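Local coordinates for tyrosine specific protein phosphatase (Trypanosoma cruzi, PDB 4AZ1) that probably removes phosphate groups from phosphotyrosine side chains of proteins, at residues Phe7-Leu12 and Val279-Leu284; Thr120-Gly125 and Arg132-Glu137; Glu162-Asp165 and Thr170-Tyr173; Asp258-Met263 and Glu275-Ile280. All blocks are in the same frame, centred on the assembly; numbering follows the deposited sequence.

Contact 1 (Phe7-Leu12 and Val279-Leu284); sequences FPFTKL and VIYLTL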
loop_
_atom_site.group_PDB
_atom_site.type_symbol
_atom_site.label_atom_id
_atom_site.label_comp_id
_atom_site.label_asym_id
_atom_site.label_seq_id
_atom_site.Cartn_x
_atom_site.Cartn_y
_atom_site.Cartn_z
ATOM N N PHE A 7 29.030 -34.894 -9.517
ATOM C CA PHE A 7 28.513 -33.878 -10.422
ATOM C C PHE A 7 29.085 -34.009 -11.834
ATOM O O PHE A 7 29.862 -33.158 -12.278
ATOM C CB PHE A 7 28.803 -32.489 -9.860
ATOM C CG PHE A 7 27.968 -31.410 -10.470
ATOM C CD1 PHE A 7 26.581 -31.471 -10.400
ATOM C CD2 PHE A 7 28.562 -30.332 -11.105
ATOM C CE1 PHE A 7 25.795 -30.474 -10.971
ATOM C CE2 PHE A 7 27.787 -29.323 -11.666
ATOM C CZ PHE A 7 26.401 -29.398 -11.600
ATOM N N PRO A 8 28.675 -35.062 -12.559
ATOM C CA PRO A 8 29.250 -35.352 -13.881
ATOM C C PRO A 8 28.968 -34.303 -14.970
ATOM O O PRO A 8 29.547 -34.416 -16.049
ATOM C CB PRO A 8 28.634 -36.712 -14.250
ATOM C CG PRO A 8 27.434 -36.860 -13.374
ATOM C CD PRO A 8 27.712 -36.092 -12.124
ATOM N N PHE A 9 28.127 -33.308 -14.686
ATOM C CA PHE A 9 27.847 -32.211 -15.625
ATOM C C PHE A 9 29.129 -31.532 -16.123
ATOM O O PHE A 9 29.198 -31.042 -17.260
ATOM C CB PHE A 9 26.943 -31.188 -14.933
ATOM C CG PHE A 9 26.479 -30.070 -15.819
ATOM C CD1 PHE A 9 25.350 -30.223 -16.616
ATOM C CD2 PHE A 9 27.148 -28.848 -15.831
ATOM C CE1 PHE A 9 24.901 -29.185 -17.430
ATOM C CE2 PHE A 9 26.702 -27.803 -16.642
ATOM C CZ PHE A 9 25.576 -27.979 -17.447
ATOM N N THR A 10 30.149 -31.499 -15.271
ATOM C CA THR A 10 31.405 -30.838 -15.625
ATOM C C THR A 10 32.256 -31.688 -16.556
ATOM O O THR A 10 33.283 -31.223 -17.061
ATOM C CB THR A 10 32.250 -30.484 -14.378
ATOM O OG1 THR A 10 32.451 -31.661 -13.587
ATOM C CG2 THR A 10 31.553 -29.413 -13.542
ATOM N N LYS A 11 31.834 -32.927 -16.788
ATOM C CA LYS A 11 32.568 -33.810 -17.695
ATOM C C LYS A 11 32.106 -33.667 -19.148
ATOM O O LYS A 11 32.808 -34.080 -20.073
ATOM C CB LYS A 11 32.439 -35.268 -17.249
ATOM C CG LYS A 11 33.230 -35.613 -15.997
ATOM C CD LYS A 11 33.380 -37.120 -15.856
ATOM C CE LYS A 11 33.974 -37.499 -14.499
ATOM N NZ LYS A 11 35.182 -36.692 -14.138
ATOM N N LEU A 12 30.923 -33.092 -19.335
ATOM C CA LEU A 12 30.329 -32.944 -20.661
ATOM C C LEU A 12 30.977 -31.800 -21.431
ATOM O O LEU A 12 31.438 -30.831 -20.832
ATOM C CB LEU A 12 28.831 -32.655 -20.542
ATOM C CG LEU A 12 27.926 -33.655 -19.823
ATOM C CD1 LEU A 12 26.553 -33.028 -19.604
ATOM C CD2 LEU A 12 27.809 -34.973 -20.605
ATOM N N VAL A 279 21.403 -20.725 -14.871
ATOM C CA VAL A 279 22.189 -20.029 -13.839
ATOM C C VAL A 279 22.466 -20.919 -12.605
ATOM O O VAL A 279 23.543 -20.834 -12.010
ATOM C CB VAL A 279 21.571 -18.649 -13.442
ATOM C CG1 VAL A 279 22.371 -17.991 -12.298
ATOM C CG2 VAL A 279 21.558 -17.706 -14.639
ATOM N N ILE A 280 21.532 -21.802 -12.243
ATOM C CA ILE A 280 21.799 -22.678 -11.103
ATOM C C ILE A 280 23.009 -23.579 -11.384
ATOM O O ILE A 280 23.878 -23.709 -10.529
ATOM C CB ILE A 280 20.578 -23.518 -10.667
ATOM C CG1 ILE A 280 19.367 -22.616 -10.413
ATOM C CG2 ILE A 280 20.910 -24.347 -9.397
ATOM C CD1 ILE A 280 18.052 -23.379 -10.331
ATOM N N TYR A 281 23.094 -24.170 -12.575
ATOM C CA TYR A 281 24.295 -24.935 -12.931
ATOM C C TYR A 281 25.562 -24.072 -12.911
ATOM O O TYR A 281 26.626 -24.533 -12.486
ATOM C CB TYR A 281 24.152 -25.595 -14.308
ATOM C CG TYR A 281 23.365 -26.891 -14.309
ATOM C CD1 TYR A 281 23.977 -28.092 -14.003
ATOM C CD2 TYR A 281 22.010 -26.909 -14.637
ATOM C CE1 TYR A 281 23.259 -29.291 -14.006
ATOM C CE2 TYR A 281 21.290 -28.087 -14.642
ATOM C CZ TYR A 281 21.924 -29.282 -14.332
ATOM O OH TYR A 281 21.207 -30.471 -14.342
ATOM N N LEU A 282 25.453 -22.839 -13.405
ATOM C CA LEU A 282 26.597 -21.923 -13.449
ATOM C C LEU A 282 27.120 -21.591 -12.051
ATOM O O LEU A 282 28.329 -21.499 -11.842
ATOM C CB LEU A 282 26.222 -20.619 -14.163
ATOM C CG LEU A 282 25.827 -20.807 -15.622
ATOM C CD1 LEU A 282 25.456 -19.469 -16.286
ATOM C CD2 LEU A 282 26.940 -21.508 -16.373
ATOM N N THR A 283 26.217 -21.395 -11.095
ATOM C CA THR A 283 26.675 -21.106 -9.735
ATOM C C THR A 283 27.390 -22.326 -9.149
ATOM O O THR A 283 28.356 -22.182 -8.401
ATOM C CB THR A 283 25.534 -20.638 -8.787
ATOM O OG1 THR A 283 24.725 -21.754 -8.398
ATOM C CG2 THR A 283 24.668 -19.612 -9.463
ATOM N N LEU A 284 26.924 -23.527 -9.493
ATOM C CA LEU A 284 27.561 -24.737 -8.975
ATOM C C LEU A 284 28.961 -24.833 -9.551
ATOM O O LEU A 284 29.933 -25.075 -8.826
ATOM C CB LEU A 284 26.754 -25.995 -9.323
ATOM C CG LEU A 284 25.494 -26.242 -8.482
ATOM C CD1 LEU A 284 24.698 -27.397 -9.055
ATOM C CD2 LEU A 284 25.834 -26.519 -7.002
#
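Phe9 and Tyr281 bring the two backbones closest, with their CA atoms 8.5 Å apart, and the CA atoms of Phe7 and Leu284 are 9.3 Å apart. The 3-10 turn at 8-10 therefore stays a full side-chain layer away from helix 274-288, and no hydrogen bond crosses the gap. Aromatic rings fill it. The rings of Phe9 and Tyr281 form an offset face-to-face stack, their centroids 4.2 Å apart and their planes inclined by 26°. The overlap is uneven: Tyr281 CD1 sits over the centre of the Phe9 ring, whereas Phe9 CE1 lies toward the rim of the tyrosine ring. The closest pair is Phe9 CD1 and Tyr281 CE1, at 3.5 Å. Phe7 reaches the next turn of the helix, at Leu284. Its CG is anti to the backbone N (chi1 -162°), which sends the ring toward the helix, and its far atom CZ touches both Tyr281 CD1 and Leu284 CD1, each at 3.7 Å. Phe9 CB lies over one face of the Phe7 ring, toward its rim, so the two phenylalanines also brace each other. The tyrosine hydroxyl reaches past this apolar patch to helix 14-30, where it is hydrogen-bonded to Glu24 and Arg20. With only carbon atoms meeting across the two segments, ring shape and exclusion of water probably hold the N-terminal turn here, and the tyrosine combines an apolar face with a satisfied polar end.

Contact 2 (Thr120-Gly125 and Arg132-Glu137); sequences TKLEEG and RYWPEE. With FMT (formic acid), chain G.
Leu122 and Trp134 meet beside the short hairpin 123-124/127-128, which corresponds to the E loop of the classical tyrosine phosphatase fold. The leucine is a good side chain to follow outward. Its chi1 (-67°) sets CG beside the backbone N, and both meet the same formic acid molecule, probably from the crystallisation liquor. Leu122 N donates a hydrogen bond of 2.9 Å to O1 of the formic acid, and the formic acid molecule is also hydrogen-bonded to Gln190. Leu122 CB passes the same O1 at 3.8 Å, and CG comes nearer, at 3.4 Å. The branches then part. CD1 stays 3.9 Å from O1 of the formic acid, while CD2 crosses to the other segment, 3.6 Å from Arg132 N and 3.8 Å from Trp134 CH2 at the far end of the indole. That indole is clamped between two arginines: Arg132 CG rests over the centre of one face, and the guanidinium of Arg172 makes a cation-pi contact on the opposite face. Within the loop, Glu124 OE2 accepts a bond from Lys121 N and forms a salt bridge to Arg232, the arginine of the HCX5R signature, tying the E loop to the phosphate-binding loop. Arg132 turns back on its own segment, and its NH1 donates to Trp134 O at 2.9 Å, with that oxygen almost exactly in the guanidinium plane.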
loop_
_atom_site.group_PDB
_atom_site.type_symbol
_atom_site.label_atom_id
_atom_site.label_comp_id
_atom_site.label_asym_id
_atom_site.label_seq_id
_atom_site.Cartn_x
_atom_site.Cartn_y
_atom_site.Cartn_z
ATOM N N THR A 120 15.517 -7.598 -8.548
ATOM C CA THR A 120 15.090 -6.888 -9.741
ATOM C C THR A 120 15.304 -5.403 -9.494
ATOM O O THR A 120 15.396 -4.975 -8.339
ATOM C CB THR A 120 13.571 -7.148 -10.046
ATOM O OG1 THR A 120 13.192 -6.472 -11.248
ATOM C CG2 THR A 120 12.683 -6.647 -8.892
ATOM N N LYS A 121 15.393 -4.619 -10.568
ATOM C CA LYS A 121 15.147 -3.180 -10.456
ATOM C C LYS A 121 13.650 -2.916 -10.464
ATOM O O LYS A 121 12.851 -3.785 -10.859
ATOM C CB LYS A 121 15.793 -2.402 -11.604
ATOM C CG LYS A 121 17.308 -2.533 -11.651
ATOM C CD LYS A 121 17.878 -1.552 -12.639
ATOM C CE LYS A 121 18.535 -2.275 -13.779
ATOM N NZ LYS A 121 19.476 -1.347 -14.459
ATOM N N LEU A 122 13.284 -1.706 -10.048
ATOM C CA LEU A 122 11.901 -1.242 -10.083
ATOM C C LEU A 122 11.384 -1.248 -11.517
ATOM O O LEU A 122 10.221 -1.596 -11.760
ATOM C CB LEU A 122 11.820 0.198 -9.519
ATOM C CG LEU A 122 12.145 0.316 -8.022
ATOM C CD1 LEU A 122 12.316 1.813 -7.607
ATOM C CD2 LEU A 122 11.049 -0.356 -7.195
ATOM N N GLU A 123 12.257 -0.846 -12.448
ATOM C CA GLU A 123 11.942 -0.736 -13.873
ATOM C C GLU A 123 13.103 -1.288 -14.674
ATOM O O GLU A 123 14.264 -1.007 -14.355
ATOM C CB GLU A 123 11.799 0.740 -14.286
ATOM C CG GLU A 123 10.680 1.493 -13.607
ATOM C CD GLU A 123 10.617 2.943 -14.050
ATOM O OE1 GLU A 123 11.368 3.325 -14.976
ATOM O OE2 GLU A 123 9.810 3.705 -13.476
ATOM N N GLU A 124 12.798 -2.024 -15.743
ATOM C CA GLU A 124 13.832 -2.597 -16.610
ATOM C C GLU A 124 13.340 -2.536 -18.037
ATOM O O GLU A 124 12.219 -2.955 -18.321
ATOM C CB GLU A 124 14.132 -4.074 -16.257
ATOM C CG GLU A 124 14.783 -4.280 -14.886
ATOM C CD GLU A 124 14.967 -5.748 -14.524
ATOM O OE1 GLU A 124 14.633 -6.621 -15.365
ATOM O OE2 GLU A 124 15.460 -6.037 -13.399
ATOM N N GLY A 125 14.174 -2.018 -18.931
ATOM C CA GLY A 125 13.881 -2.046 -20.352
ATOM C C GLY A 125 12.696 -1.209 -20.770
ATOM O O GLY A 125 12.237 -1.314 -21.916
ATOM N N ARG A 132 8.253 0.671 -5.178
ATOM C CA ARG A 132 9.027 0.982 -3.975
ATOM C C ARG A 132 8.229 0.836 -2.673
ATOM O O ARG A 132 7.098 1.341 -2.543
ATOM C CB ARG A 132 9.602 2.401 -4.068
ATOM C CG ARG A 132 10.478 2.778 -2.868
ATOM C CD ARG A 132 11.201 4.099 -3.116
ATOM N NE ARG A 132 10.262 5.127 -3.541
ATOM C CZ ARG A 132 9.490 5.824 -2.706
ATOM N NH1 ARG A 132 9.553 5.609 -1.394
ATOM N NH2 ARG A 132 8.656 6.745 -3.180
ATOM N N TYR A 133 8.820 0.147 -1.703
ATOM C CA TYR A 133 8.203 0.051 -0.386
ATOM C C TYR A 133 9.148 0.489 0.737
ATOM O O TYR A 133 8.862 0.273 1.916
ATOM C CB TYR A 133 7.663 -1.362 -0.152
ATOM C CG TYR A 133 8.678 -2.451 -0.435
ATOM C CD1 TYR A 133 9.580 -2.851 0.537
ATOM C CD2 TYR A 133 8.712 -3.091 -1.668
ATOM C CE1 TYR A 133 10.506 -3.860 0.296
ATOM C CE2 TYR A 133 9.645 -4.109 -1.927
ATOM C CZ TYR A 133 10.534 -4.479 -0.939
ATOM O OH TYR A 133 11.451 -5.479 -1.173
ATOM N N TRP A 134 10.262 1.118 0.364
ATOM C CA TRP A 134 11.246 1.599 1.339
ATOM C C TRP A 134 11.391 3.109 1.220
ATOM O O TRP A 134 11.112 3.662 0.160
ATOM C CB TRP A 134 12.608 0.930 1.099
ATOM C CG TRP A 134 13.120 1.160 -0.288
ATOM C CD1 TRP A 134 13.854 2.226 -0.729
ATOM C CD2 TRP A 134 12.922 0.308 -1.420
ATOM N NE1 TRP A 134 14.124 2.086 -2.071
ATOM C CE2 TRP A 134 13.565 0.920 -2.516
ATOM C CE3 TRP A 134 12.266 -0.915 -1.608
ATOM C CZ2 TRP A 134 13.577 0.338 -3.794
ATOM C CZ3 TRP A 134 12.273 -1.489 -2.877
ATOM C CH2 TRP A 134 12.925 -0.865 -3.951
ATOM N N PRO A 135 11.829 3.780 2.307
ATOM C CA PRO A 135 12.011 5.235 2.217
ATOM C C PRO A 135 13.177 5.558 1.299
ATOM O O PRO A 135 14.177 4.829 1.301
ATOM C CB PRO A 135 12.375 5.659 3.658
ATOM C CG PRO A 135 12.149 4.416 4.533
ATOM C CD PRO A 135 12.243 3.235 3.618
ATOM N N GLU A 136 13.056 6.634 0.530
ATOM C CA GLU A 136 14.145 7.059 -0.328
ATOM C C GLU A 136 15.202 7.764 0.509
ATOM O O GLU A 136 14.856 8.568 1.403
ATOM C CB GLU A 136 13.637 8.023 -1.404
ATOM C CG GLU A 136 12.895 7.377 -2.565
ATOM C CD GLU A 136 12.537 8.394 -3.642
ATOM O OE1 GLU A 136 11.922 9.433 -3.304
ATOM O OE2 GLU A 136 12.885 8.158 -4.819
ATOM N N GLU A 137 16.473 7.475 0.210
ATOM C CA GLU A 137 17.615 8.177 0.811
ATOM C C GLU A 137 17.412 9.685 0.930
ATOM O O GLU A 137 17.688 10.283 1.975
ATOM C CB GLU A 137 18.871 7.933 -0.024
ATOM C CG GLU A 137 19.544 6.602 0.210
ATOM C CD GLU A 137 20.884 6.741 0.907
ATOM O OE1 GLU A 137 20.956 7.451 1.935
ATOM O OE2 GLU A 137 21.867 6.137 0.421
HETATM C C FMT G . 16.202 0.443 -8.788
HETATM O O1 FMT G . 15.424 -0.458 -8.476
HETATM O O2 FMT G . 16.691 0.566 -9.914
#

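Contact 3 (Glu162-Asp165 and Thr170-Tyr173); sequences EVED and TRRY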
loop_
_atom_site.group_PDB
_atom_site.type_symbol
_atom_site.label_atom_id
_atom_site.label_comp_id
_atom_site.label_asym_id
_atom_site.label_seq_id
_atom_site.Cartn_x
_atom_site.Cartn_y
_atom_site.Cartn_z
ATOM N N GLU A 162 23.714 0.764 2.565
ATOM C CA GLU A 162 25.022 0.450 1.974
ATOM C C GLU A 162 24.885 0.171 0.480
ATOM O O GLU A 162 24.005 -0.579 0.064
ATOM C CB GLU A 162 25.663 -0.748 2.680
ATOM C CG GLU A 162 25.867 -0.539 4.181
ATOM C CD GLU A 162 26.353 -1.796 4.886
ATOM O OE1 GLU A 162 26.570 -2.815 4.195
ATOM O OE2 GLU A 162 26.516 -1.765 6.128
ATOM N N VAL A 163 25.742 0.789 -0.327
ATOM C CA VAL A 163 25.696 0.568 -1.765
ATOM C C VAL A 163 26.999 -0.069 -2.206
ATOM O O VAL A 163 28.076 0.477 -1.959
ATOM C CB VAL A 163 25.492 1.873 -2.546
ATOM C CG1 VAL A 163 25.229 1.558 -4.015
ATOM C CG2 VAL A 163 24.327 2.668 -1.962
ATOM N N GLU A 164 26.898 -1.234 -2.840
ATOM C CA GLU A 164 28.078 -1.946 -3.330
ATOM C C GLU A 164 28.057 -1.871 -4.857
ATOM O O GLU A 164 27.301 -2.605 -5.507
ATOM C CB GLU A 164 28.051 -3.413 -2.871
ATOM C CG GLU A 164 27.730 -3.622 -1.396
ATOM C CD GLU A 164 28.838 -3.135 -0.474
ATOM O OE1 GLU A 164 29.996 -3.024 -0.938
ATOM O OE2 GLU A 164 28.548 -2.865 0.715
ATOM N N ASP A 165 28.878 -0.986 -5.420
ATOM C CA ASP A 165 28.797 -0.644 -6.839
ATOM C C ASP A 165 29.197 -1.793 -7.757
ATOM O O ASP A 165 28.545 -2.027 -8.776
ATOM C CB ASP A 165 29.646 0.599 -7.146
ATOM N N THR A 170 22.379 -3.203 -3.036
ATOM C CA THR A 170 22.108 -2.160 -2.044
ATOM C C THR A 170 21.533 -2.819 -0.812
ATOM O O THR A 170 20.632 -3.660 -0.924
ATOM C CB THR A 170 21.132 -1.083 -2.584
ATOM O OG1 THR A 170 21.773 -0.358 -3.638
ATOM C CG2 THR A 170 20.766 -0.077 -1.480
ATOM N N ARG A 171 22.067 -2.468 0.355
ATOM C CA ARG A 171 21.548 -3.002 1.614
ATOM C C ARG A 171 20.875 -1.896 2.399
ATOM O O ARG A 171 21.490 -0.861 2.677
ATOM C CB ARG A 171 22.668 -3.639 2.443
ATOM C CG ARG A 171 23.329 -4.789 1.721
ATOM C CD ARG A 171 24.223 -5.663 2.609
ATOM N NE ARG A 171 24.532 -6.886 1.864
ATOM C CZ ARG A 171 25.626 -7.065 1.126
ATOM N NH1 ARG A 171 26.560 -6.116 1.059
ATOM N NH2 ARG A 171 25.792 -8.205 0.467
ATOM N N ARG A 172 19.612 -2.122 2.747
ATOM C CA ARG A 172 18.820 -1.142 3.479
ATOM C C ARG A 172 18.443 -1.741 4.826
ATOM O O ARG A 172 17.865 -2.830 4.893
ATOM C CB ARG A 172 17.562 -0.771 2.679
ATOM C CG ARG A 172 17.860 -0.222 1.274
ATOM C CD ARG A 172 16.598 0.217 0.537
ATOM N NE ARG A 172 16.932 0.879 -0.721
ATOM C CZ ARG A 172 16.962 0.283 -1.916
ATOM N NH1 ARG A 172 16.667 -1.005 -2.041
ATOM N NH2 ARG A 172 17.288 0.986 -2.992
ATOM N N TYR A 173 18.809 -1.051 5.896
ATOM C CA TYR A 173 18.488 -1.514 7.240
ATOM C C TYR A 173 17.291 -0.694 7.699
ATOM O O TYR A 173 17.345 0.540 7.782
ATOM C CB TYR A 173 19.715 -1.381 8.180
ATOM C CG TYR A 173 20.918 -2.095 7.595
ATOM C CD1 TYR A 173 21.067 -3.477 7.728
ATOM C CD2 TYR A 173 21.873 -1.402 6.861
ATOM C CE1 TYR A 173 22.148 -4.144 7.159
ATOM C CE2 TYR A 173 22.957 -2.053 6.301
ATOM C CZ TYR A 173 23.086 -3.426 6.450
ATOM O OH TYR A 173 24.159 -4.078 5.892
#
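Glu162 and Arg171 form a hydrogen-bonded antiparallel pair next to the turn of the beta hairpin made by strands 151-164 and 169-177, neighbours in the large mixed sheet of the phosphatase fold. The short strand segments run at 170° to each other. Backbone bonds come first: Glu162 N donates to Arg171 O at 2.8 Å, and Arg171 N returns the bond to Glu162 O at 2.7 Å. The same Glu162 O takes a CA-H...O contact from Thr170 CA at 3.2 Å. Charge provides the second kind of interaction. Glu164 bends at chi2 (-69°), which brings its OE2 to the edge of the Arg171 guanidinium, in its plane, yet the resulting salt bridge to NH1 is long at 3.8 Å. Arg171 has a firmer partner in Asn212, which is hydrogen-bonded to its NH2. Side-chain packing is modest. On the face carrying Glu162 and Arg171, the extended glutamate crosses the tyrosine Tyr173 at a slant, its CG in the ring plane at the edge, 3.9 Å from CE2. On the other face Val163 and Thr170, a non-hydrogen-bonded pair, lie side by side and point the same way. This valine-threonine face also carries Arg172, whose guanidinium is held by Gln188 and Gln190. The methyl of Thr170 steadies it from within the strand: CG2 lies over the centre of the guanidinium, 3.8 Å above its plane.

Contact 4 (Asp258-Met263 and Glu275-Ile280); sequences DVVSAM and EQYFVI
Val260 of helix 255-266 meets Tyr277 and Ile280 of helix 274-288, two residues one turn apart, and the segment around it serves as a simple case of one branched side chain making most of a helix-helix contact. Starting at the beginning of the segment, Asp258 turns its side chain away from the other helix and is hydrogen-bonded to Thr254, while its carbonyl O accepts from Ala262 N. Val259 is buried but faces largely elsewhere, against Ala241. Val260 follows and points toward the opposing helix. Its CG2 is anti to the carbonyl carbon, and this branch does the touching: it lies 3.8 Å from Tyr277 CE1 and 3.7 Å from Ile280 CD1. The methyl approaches the tyrosine ring at its edge, near the ring plane; CB of Val260 adds a further contact to CE1, at 4.0 Å. Tyr277 is placed for this by its CG, anti to the backbone N (chi1 -180°), which swings the ring toward the first helix although its CB does not head there. Beyond Ser261 and Ala262, Met263 again turns inward, with its side chain against Ile237. All three touching residues are buried. Helix 14-30 closes one flank of the pair, with Leu28 touching both Val260 and Tyr277 and Glu24 hydrogen-bonded to the tyrosine hydroxyl, while helix 232-247 packs on another through Ala242 against Ile280, placing the contact inside a four-helix cluster.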
loop_
_atom_site.group_PDB
_atom_site.type_symbol
_atom_site.label_atom_id
_atom_site.label_comp_id
_atom_site.label_asym_id
_atom_site.label_seq_id
_atom_site.Cartn_x
_atom_site.Cartn_y
_atom_site.Cartn_z
ATOM N N ASP A 258 16.041 -32.060 -9.473
ATOM C CA ASP A 258 15.231 -32.445 -8.312
ATOM C C ASP A 258 14.805 -31.243 -7.452
ATOM O O ASP A 258 13.647 -31.136 -7.033
ATOM C CB ASP A 258 15.979 -33.463 -7.462
ATOM C CG ASP A 258 16.131 -34.802 -8.167
ATOM O OD1 ASP A 258 15.269 -35.136 -9.009
ATOM O OD2 ASP A 258 17.111 -35.522 -7.877
ATOM N N VAL A 259 15.752 -30.349 -7.199
ATOM C CA VAL A 259 15.498 -29.143 -6.429
ATOM C C VAL A 259 14.447 -28.261 -7.099
ATOM O O VAL A 259 13.506 -27.800 -6.447
ATOM C CB VAL A 259 16.794 -28.337 -6.249
ATOM C CG1 VAL A 259 16.493 -26.873 -5.971
ATOM C CG2 VAL A 259 17.621 -28.940 -5.122
ATOM N N VAL A 260 14.593 -28.034 -8.399
ATOM C CA VAL A 260 13.625 -27.199 -9.099
ATOM C C VAL A 260 12.266 -27.893 -9.151
ATOM O O VAL A 260 11.229 -27.249 -8.984
ATOM C CB VAL A 260 14.136 -26.776 -10.491
ATOM C CG1 VAL A 260 13.061 -26.009 -11.268
ATOM C CG2 VAL A 260 15.362 -25.897 -10.319
ATOM N N SER A 261 12.275 -29.211 -9.324
ATOM C CA SER A 261 11.028 -29.959 -9.359
ATOM C C SER A 261 10.267 -29.782 -8.042
ATOM O O SER A 261 9.054 -29.546 -8.034
ATOM C CB SER A 261 11.304 -31.436 -9.634
ATOM O OG SER A 261 10.415 -31.932 -10.611
ATOM N N ALA A 262 10.985 -29.865 -6.929
ATOM C CA ALA A 262 10.365 -29.713 -5.608
ATOM C C ALA A 262 9.902 -28.278 -5.325
ATOM O O ALA A 262 8.910 -28.067 -4.627
ATOM C CB ALA A 262 11.301 -30.203 -4.517
ATOM N N MET A 263 10.625 -27.291 -5.844
ATOM C CA MET A 263 10.181 -25.909 -5.707
ATOM C C MET A 263 8.882 -25.715 -6.483
ATOM O O MET A 263 7.956 -25.064 -6.005
ATOM C CB MET A 263 11.237 -24.936 -6.243
ATOM C CG MET A 263 12.469 -24.780 -5.370
ATOM S SD MET A 263 13.493 -23.395 -5.927
ATOM C CE MET A 263 13.768 -23.853 -7.649
ATOM N N GLU A 275 17.254 -19.687 -19.224
ATOM C CA GLU A 275 18.548 -19.175 -18.780
ATOM C C GLU A 275 18.573 -19.027 -17.268
ATOM O O GLU A 275 19.645 -19.055 -16.671
ATOM C CB GLU A 275 18.923 -17.855 -19.475
ATOM C CG GLU A 275 18.093 -16.678 -19.046
ATOM C CD GLU A 275 16.760 -16.604 -19.768
ATOM O OE1 GLU A 275 16.449 -17.522 -20.573
ATOM O OE2 GLU A 275 16.031 -15.615 -19.528
ATOM N N GLN A 276 17.403 -18.908 -16.637
ATOM C CA GLN A 276 17.378 -18.840 -15.173
ATOM C C GLN A 276 17.697 -20.213 -14.571
ATOM O O GLN A 276 18.329 -20.296 -13.531
ATOM C CB GLN A 276 16.028 -18.303 -14.660
ATOM C CG GLN A 276 15.839 -16.787 -14.913
ATOM C CD GLN A 276 14.374 -16.381 -14.873
ATOM O OE1 GLN A 276 13.500 -17.232 -14.677
ATOM N NE2 GLN A 276 14.094 -15.086 -15.080
ATOM N N TYR A 277 17.259 -21.278 -15.235
ATOM C CA TYR A 277 17.560 -22.641 -14.799
ATOM C C TYR A 277 19.050 -22.916 -15.027
ATOM O O TYR A 277 19.749 -23.518 -14.188
ATOM C CB TYR A 277 16.681 -23.631 -15.591
ATOM C CG TYR A 277 16.878 -25.095 -15.237
ATOM C CD1 TYR A 277 16.437 -25.609 -14.014
ATOM C CD2 TYR A 277 17.476 -25.968 -16.135
ATOM C CE1 TYR A 277 16.611 -26.962 -13.691
ATOM C CE2 TYR A 277 17.657 -27.322 -15.824
ATOM C CZ TYR A 277 17.213 -27.808 -14.600
ATOM O OH TYR A 277 17.379 -29.146 -14.292
ATOM N N PHE A 278 19.538 -22.451 -16.170
ATOM C CA PHE A 278 20.960 -22.528 -16.479
ATOM C C PHE A 278 21.820 -21.888 -15.379
ATOM O O PHE A 278 22.839 -22.463 -14.975
ATOM C CB PHE A 278 21.223 -21.855 -17.817
ATOM C CG PHE A 278 22.232 -22.567 -18.644
ATOM C CD1 PHE A 278 23.419 -23.025 -18.069
ATOM C CD2 PHE A 278 21.997 -22.806 -19.992
ATOM C CE1 PHE A 278 24.366 -23.701 -18.839
ATOM C CE2 PHE A 278 22.936 -23.489 -20.772
ATOM C CZ PHE A 278 24.123 -23.935 -20.194
ATOM N N VAL A 279 21.403 -20.725 -14.871
ATOM C CA VAL A 279 22.189 -20.029 -13.839
ATOM C C VAL A 279 22.466 -20.919 -12.605
ATOM O O VAL A 279 23.543 -20.834 -12.010
ATOM C CB VAL A 279 21.571 -18.649 -13.442
ATOM C CG1 VAL A 279 22.371 -17.991 -12.298
ATOM C CG2 VAL A 279 21.558 -17.706 -14.639
ATOM N N ILE A 280 21.532 -21.802 -12.243
ATOM C CA ILE A 280 21.799 -22.678 -11.103
ATOM C C ILE A 280 23.009 -23.579 -11.384
ATOM O O ILE A 280 23.878 -23.709 -10.529
ATOM C CB ILE A 280 20.578 -23.518 -10.667
ATOM C CG1 ILE A 280 19.367 -22.616 -10.413
ATOM C CG2 ILE A 280 20.910 -24.347 -9.397
ATOM C CD1 ILE A 280 18.052 -23.379 -10.331
#

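How the contacts relate
From the N terminus, contact 1 opens first, at 7-12, and closes only at 279-284, so its loop spans nearly the whole chain and encloses contacts 2 and 3. Those two follow in series as short local closures: contact 2 ties the hairpin 123-124/127-128 to the loop after it, and contact 3 joins neighbouring strands of the large sheet. They touch through Trp134 and Arg172. Contact 4 starts at 258-263 and ends on helix 274-288, sharing Val279 and Ile280 with contact 1. These two belong to the helical side, where Tyr277 and Tyr281 both bond Glu24 of helix 14-30. No contacts cross along the chain.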